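Local coordinates for protein plant cysteine oxidase 2 (Arabidopsis thaliana, PDB 7CXZ) that oxidises N-terminal cysteine residues of proteins using molecular oxygen and a bound iron, preparing group VII ethylene response factors for N-end rule degradation, at residues A[114-119]-A[178-183]; A[121-126]-A[172-177]. One frame throughout, in Å; residues are numbered along the deposited sequence.

Interaction 1. Residues A[114-119]-A[178-183]; sequences VFSKLL and CAVLDV
Leu-119 lies against Leu-181 and Ala-179 at one end of an antiparallel strand pair. Its CD1 branch is 4.0 Å from Leu-181 CB and also reaches the methyl of Ala-179. Five backbone hydrogen bonds hold the strands. Among them are Lys-117 N to Leu-181 O, 2.8 Å, and Leu-181 N to Lys-117 O, 2.9 Å.

The face with Phe-115, Leu-181 and Val-183 is buried and tightly packed. Ile-45, Leu-48 and Leu-52 of helix 42-53 cover it, with Phe-31, Ile-93 and Ile-95. Phe-115 CB meets Val-183 CB at 4.2 Å, and the edge of the ring lies near Val-183 O. Lys-117 starts on the same face, but its chain runs away and NZ hydrogen-bonds to Cys-156 O.

The face with Ser-116, Leu-118, Val-180 and Asp-182 is more polar and less fully buried: Leu-118 and Asp-182 are partly exposed. Ser-116 has OG anti to the backbone N (chi1 -176°), which turns the hydroxyl to Asp-182. Ser-116 OG donates to Asp-182 OD1 at 2.7 Å, nearly in line with the C-O bond. Even here one spot is close-packed, with Ser-116 OG 3.2 Å from Val-180 CG1. Leu-118 CD1 packs on Val-180 CG2 at 4.0 Å.

Val-114 nears the iron ligands His-109 and His-170. This is a pair of adjacent antiparallel strands in the cupin fold, beside the iron site of the cysteine dioxygenase family.

Interaction 2. Residues A[121-126]-A[172-177]; sequences GTMHIK and FTAKTA
Ile-125 sets CG1 over the centre of one face of the Phe-172 ring. This CG1 sits 4.0 Å from the ring centroid and 5° off the normal, a CH-pi contact. The two side chains run side by side and point the same way. Ile-125 CD1 extends the cover to the rim, 3.8 Å from Phe-172 CZ.

Met-123 crosses Phe-172 at about a right angle. Its chain is bent at chi2 (81°) and again at chi3. This brings CE to the ring edge, 3.8 Å from Phe-172 CD2. The sulfur stands oblique to the ring in a Met-aromatic contact, and SD also touches Phe-172 CB. Replacing Phe-172 by an alanine would take away the ring, and is likely to leave Ile-125 and the Met-123 methyl without their aromatic partner and open a gap beside the iron ligand His-170, whose ring meets Phe-172 edge-to-face.

The opposite face of the sheet is polar. A water lies in the plane of the His-124 ring at its edge, 2.8 Å from ND1 of His-124. The same water bonds Thr-173 OG1 and donates to His-124 O. His-124 NE2 is bonded to Asp-149, so both ring nitrogens are engaged and the ring's rotation is probably fixed.

Backbone bonds join His-124 and Thr-173 in both directions. Beyond them the strand 172-174 gives way to a loop. There Thr-122 O accepts from Lys-175 N at 2.9 Å, and Thr-176 OG1 accepts from Thr-122 N at 2.9 Å. Gly-121 CA lies 3.2 Å from Ala-177 O, where a side chain would clash. This is an antiparallel strand pair of the cupin fold, with Phe-172 near the iron held by His-107, His-109 and His-170.

In the fold
Interaction 1 is the more buried contact, and interaction 2 is only partly buried. They belong to different sheets of the fold, yet the chain connects them twice. Strand 113-120 leads into strand 122-130, and strand 169-174 leads into strand 178-185, so interaction 2 is nested inside the loop closed by interaction 1. One place where the two sheets meet is Met-123, whose CE is 3.6 Å from Cys-178 CB and 3.7 Å from Val-180 CG2. Interaction 1 has an apolar face under a helix and a direct serine-aspartate bond. Interaction 2 has one aromatic ring packed with isoleucine and methionine, and a water-linked polar face. Both lie near the iron, through Val-114 and Phe-172, without binding it.

Interaction 1. Residues A[114-119]-A[178-183]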
loop_
_atom_site.group_PDB
_atom_site.type_symbol
_atom_site.label_atom_id
_atom_site.label_comp_id
_atom_site.label_asym_id
_atom_site.label_seq_id
_atom_site.Cartn_x
_atom_site.Cartn_y
_atom_site.Cartn_z
ATOM N N VAL A 114 3.909 3.647 -5.665
ATOM C CA VAL A 114 2.972 2.536 -5.535
ATOM C C VAL A 114 1.691 2.889 -6.273
ATOM O O VAL A 114 1.104 3.961 -6.043
ATOM C CB VAL A 114 2.651 2.188 -4.067
ATOM C CG1 VAL A 114 1.629 1.028 -4.006
ATOM C CG2 VAL A 114 3.920 1.862 -3.293
ATOM N N PHE A 115 1.271 2.001 -7.172
ATOM C CA PHE A 115 0.010 2.100 -7.900
ATOM C C PHE A 115 -0.961 1.141 -7.229
ATOM O O PHE A 115 -0.596 0.006 -6.936
ATOM C CB PHE A 115 0.178 1.689 -9.369
ATOM C CG PHE A 115 1.122 2.544 -10.168
ATOM C CD1 PHE A 115 2.487 2.528 -9.931
ATOM C CD2 PHE A 115 0.636 3.345 -11.203
ATOM C CE1 PHE A 115 3.355 3.319 -10.690
ATOM C CE2 PHE A 115 1.484 4.119 -11.965
ATOM C CZ PHE A 115 2.835 4.116 -11.715
ATOM N N SER A 116 -2.186 1.586 -6.965
ATOM C CA SER A 116 -3.097 0.741 -6.204
ATOM C C SER A 116 -4.497 0.811 -6.782
ATOM O O SER A 116 -5.019 1.910 -7.007
ATOM C CB SER A 116 -3.113 1.175 -4.733
ATOM O OG SER A 116 -3.935 0.299 -3.974
ATOM N N LYS A 117 -5.141 -0.348 -6.942
ATOM C CA LYS A 117 -6.519 -0.370 -7.428
ATOM C C LYS A 117 -7.383 -1.267 -6.561
ATOM O O LYS A 117 -7.129 -2.468 -6.465
ATOM C CB LYS A 117 -6.588 -0.834 -8.873
ATOM C CG LYS A 117 -7.933 -0.544 -9.519
ATOM C CD LYS A 117 -7.981 -1.181 -10.855
ATOM C CE LYS A 117 -9.098 -0.579 -11.730
ATOM N NZ LYS A 117 -10.421 -0.893 -11.129
ATOM N N LEU A 118 -8.435 -0.696 -5.986
ATOM C CA LEU A 118 -9.413 -1.467 -5.225
ATOM C C LEU A 118 -10.278 -2.230 -6.214
ATOM O O LEU A 118 -11.036 -1.625 -6.980
ATOM C CB LEU A 118 -10.252 -0.546 -4.338
ATOM C CG LEU A 118 -11.366 -1.222 -3.525
ATOM C CD1 LEU A 118 -10.749 -2.092 -2.438
ATOM C CD2 LEU A 118 -12.239 -0.137 -2.906
ATOM N N LEU A 119 -10.149 -3.565 -6.209
ATOM C CA LEU A 119 -10.830 -4.406 -7.185
ATOM C C LEU A 119 -12.300 -4.621 -6.837
ATOM O O LEU A 119 -13.149 -4.646 -7.741
ATOM C CB LEU A 119 -10.108 -5.754 -7.291
ATOM C CG LEU A 119 -8.648 -5.691 -7.752
ATOM C CD1 LEU A 119 -8.004 -7.065 -7.545
ATOM C CD2 LEU A 119 -8.571 -5.246 -9.188
ATOM N N CYS A 178 -12.587 -6.928 0.746
ATOM C CA CYS A 178 -11.912 -6.100 -0.244
ATOM C C CYS A 178 -10.754 -6.868 -0.854
ATOM O O CYS A 178 -10.056 -7.601 -0.157
ATOM C CB CYS A 178 -11.347 -4.846 0.399
ATOM S SG CYS A 178 -12.579 -3.593 0.845
ATOM N N ALA A 179 -10.508 -6.647 -2.145
ATOM C CA ALA A 179 -9.268 -7.078 -2.787
ATOM C C ALA A 179 -8.582 -5.857 -3.375
ATOM O O ALA A 179 -9.232 -5.061 -4.058
ATOM C CB ALA A 179 -9.551 -8.115 -3.884
ATOM N N VAL A 180 -7.278 -5.704 -3.122
ATOM C CA VAL A 180 -6.498 -4.574 -3.637
ATOM C C VAL A 180 -5.357 -5.096 -4.497
ATOM O O VAL A 180 -4.556 -5.918 -4.033
ATOM C CB VAL A 180 -5.927 -3.722 -2.494
ATOM C CG1 VAL A 180 -5.163 -2.531 -3.061
ATOM C CG2 VAL A 180 -7.025 -3.244 -1.564
ATOM N N LEU A 181 -5.253 -4.588 -5.721
ATOM C CA LEU A 181 -4.140 -4.891 -6.616
ATOM C C LEU A 181 -3.116 -3.773 -6.469
ATOM O O LEU A 181 -3.451 -2.599 -6.671
ATOM C CB LEU A 181 -4.630 -4.982 -8.054
ATOM C CG LEU A 181 -3.584 -5.192 -9.143
ATOM C CD1 LEU A 181 -2.769 -6.463 -8.912
ATOM C CD2 LEU A 181 -4.264 -5.251 -10.515
ATOM N N ASP A 182 -1.893 -4.123 -6.073
ATOM C CA ASP A 182 -0.820 -3.155 -5.859
ATOM C C ASP A 182 0.336 -3.465 -6.798
ATOM O O ASP A 182 0.715 -4.633 -6.966
ATOM C CB ASP A 182 -0.285 -3.191 -4.413
ATOM C CG ASP A 182 -1.183 -2.455 -3.416
ATOM O OD1 ASP A 182 -1.836 -1.445 -3.771
ATOM O OD2 ASP A 182 -1.221 -2.898 -2.247
ATOM N N VAL A 183 0.896 -2.417 -7.391
ATOM C CA VAL A 183 2.178 -2.466 -8.096
ATOM C C VAL A 183 3.123 -1.549 -7.336
ATOM O O VAL A 183 2.860 -0.345 -7.211
ATOM C CB VAL A 183 2.049 -2.033 -9.559
ATOM C CG1 VAL A 183 3.421 -2.060 -10.228
ATOM C CG2 VAL A 183 1.038 -2.928 -10.298
#

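Interaction 2. Residues A[121-126]-A[172-177]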
loop_
_atom_site.group_PDB
_atom_site.type_symbol
_atom_site.label_atom_id
_atom_site.label_comp_id
_atom_site.label_asym_id
_atom_site.label_seq_id
_atom_site.Cartn_x
_atom_site.Cartn_y
_atom_site.Cartn_z
ATOM N N GLY A 121 -15.197 -4.183 -3.113
ATOM C CA GLY A 121 -15.384 -3.915 -1.703
ATOM C C GLY A 121 -15.440 -2.426 -1.414
ATOM O O GLY A 121 -15.246 -1.575 -2.288
ATOM N N THR A 122 -15.714 -2.130 -0.146
ATOM C CA THR A 122 -15.641 -0.781 0.402
ATOM C C THR A 122 -14.475 -0.737 1.374
ATOM O O THR A 122 -14.425 -1.514 2.339
ATOM C CB THR A 122 -16.933 -0.381 1.114
ATOM O OG1 THR A 122 -17.980 -0.262 0.135
ATOM C CG2 THR A 122 -16.711 0.978 1.823
ATOM N N MET A 123 -13.537 0.161 1.104
ATOM C CA MET A 123 -12.307 0.298 1.860
ATOM C C MET A 123 -12.192 1.725 2.367
ATOM O O MET A 123 -12.418 2.663 1.601
ATOM C CB MET A 123 -11.111 -0.003 0.953
ATOM C CG MET A 123 -9.787 0.276 1.621
ATOM S SD MET A 123 -9.361 -1.099 2.667
ATOM C CE MET A 123 -8.996 -2.273 1.355
ATOM N N HIS A 124 -11.810 1.899 3.632
ATOM C CA HIS A 124 -11.461 3.224 4.093
ATOM C C HIS A 124 -9.964 3.422 3.927
ATOM O O HIS A 124 -9.174 2.544 4.272
ATOM C CB HIS A 124 -11.849 3.454 5.548
ATOM C CG HIS A 124 -11.443 4.805 6.043
ATOM N ND1 HIS A 124 -10.268 5.024 6.731
ATOM C CD2 HIS A 124 -12.025 6.019 5.884
ATOM C CE1 HIS A 124 -10.156 6.318 6.994
ATOM N NE2 HIS A 124 -11.202 6.942 6.483
ATOM N N ILE A 125 -9.575 4.595 3.418
ATOM C CA ILE A 125 -8.168 4.954 3.262
ATOM C C ILE A 125 -7.911 6.263 3.975
ATOM O O ILE A 125 -8.622 7.256 3.738
ATOM C CB ILE A 125 -7.771 5.079 1.780
ATOM C CG1 ILE A 125 -7.939 3.732 1.090
ATOM C CG2 ILE A 125 -6.314 5.531 1.670
ATOM C CD1 ILE A 125 -7.736 3.796 -0.379
ATOM N N LYS A 126 -6.863 6.283 4.790
ATOM C CA LYS A 126 -6.298 7.503 5.351
ATOM C C LYS A 126 -4.859 7.611 4.876
ATOM O O LYS A 126 -4.105 6.644 4.988
ATOM C CB LYS A 126 -6.342 7.448 6.864
ATOM C CG LYS A 126 -5.827 8.702 7.552
ATOM C CD LYS A 126 -6.896 9.766 7.453
ATOM C CE LYS A 126 -6.727 10.864 8.472
ATOM N NZ LYS A 126 -6.893 10.325 9.837
ATOM N N PHE A 172 -5.097 1.260 5.428
ATOM C CA PHE A 172 -6.251 0.705 4.718
ATOM C C PHE A 172 -7.093 -0.097 5.703
ATOM O O PHE A 172 -6.564 -0.991 6.382
ATOM C CB PHE A 172 -5.826 -0.245 3.584
ATOM C CG PHE A 172 -5.392 0.424 2.310
ATOM C CD1 PHE A 172 -4.471 1.463 2.308
ATOM C CD2 PHE A 172 -5.925 0.001 1.097
ATOM C CE1 PHE A 172 -4.067 2.060 1.103
ATOM C CE2 PHE A 172 -5.539 0.593 -0.100
ATOM C CZ PHE A 172 -4.605 1.628 -0.103
ATOM N N THR A 173 -8.399 0.184 5.771
ATOM C CA THR A 173 -9.297 -0.563 6.648
ATOM C C THR A 173 -10.506 -1.002 5.843
ATOM O O THR A 173 -11.280 -0.156 5.369
ATOM C CB THR A 173 -9.745 0.290 7.836
ATOM O OG1 THR A 173 -8.600 0.893 8.449
ATOM C CG2 THR A 173 -10.471 -0.547 8.859
ATOM N N ALA A 174 -10.684 -2.315 5.718
ATOM C CA ALA A 174 -11.786 -2.850 4.939
ATOM C C ALA A 174 -13.078 -2.724 5.735
ATOM O O ALA A 174 -13.119 -3.100 6.910
ATOM C CB ALA A 174 -11.529 -4.322 4.600
ATOM N N LYS A 175 -14.139 -2.220 5.095
ATOM C CA LYS A 175 -15.466 -2.238 5.710
ATOM C C LYS A 175 -16.307 -3.419 5.248
ATOM O O LYS A 175 -17.242 -3.826 5.945
ATOM C CB LYS A 175 -16.199 -0.925 5.417
ATOM C CG LYS A 175 -15.565 0.291 6.121
ATOM C CD LYS A 175 -16.415 1.535 5.959
ATOM C CE LYS A 175 -15.845 2.672 6.776
ATOM N NZ LYS A 175 -16.855 3.307 7.632
ATOM N N THR A 176 -16.051 -3.911 4.049
ATOM C CA THR A 176 -16.560 -5.160 3.531
ATOM C C THR A 176 -15.353 -5.941 3.034
ATOM O O THR A 176 -14.221 -5.457 3.098
ATOM C CB THR A 176 -17.547 -4.935 2.384
ATOM O OG1 THR A 176 -16.834 -4.420 1.253
ATOM C CG2 THR A 176 -18.639 -3.938 2.796
ATOM N N ALA A 177 -15.593 -7.142 2.521
ATOM C CA ALA A 177 -14.515 -7.884 1.883
ATOM C C ALA A 177 -13.916 -7.055 0.750
ATOM O O ALA A 177 -14.637 -6.550 -0.121
ATOM C CB ALA A 177 -15.047 -9.204 1.340
HETATM O O HOH W 1 -8.040 3.358 7.152
#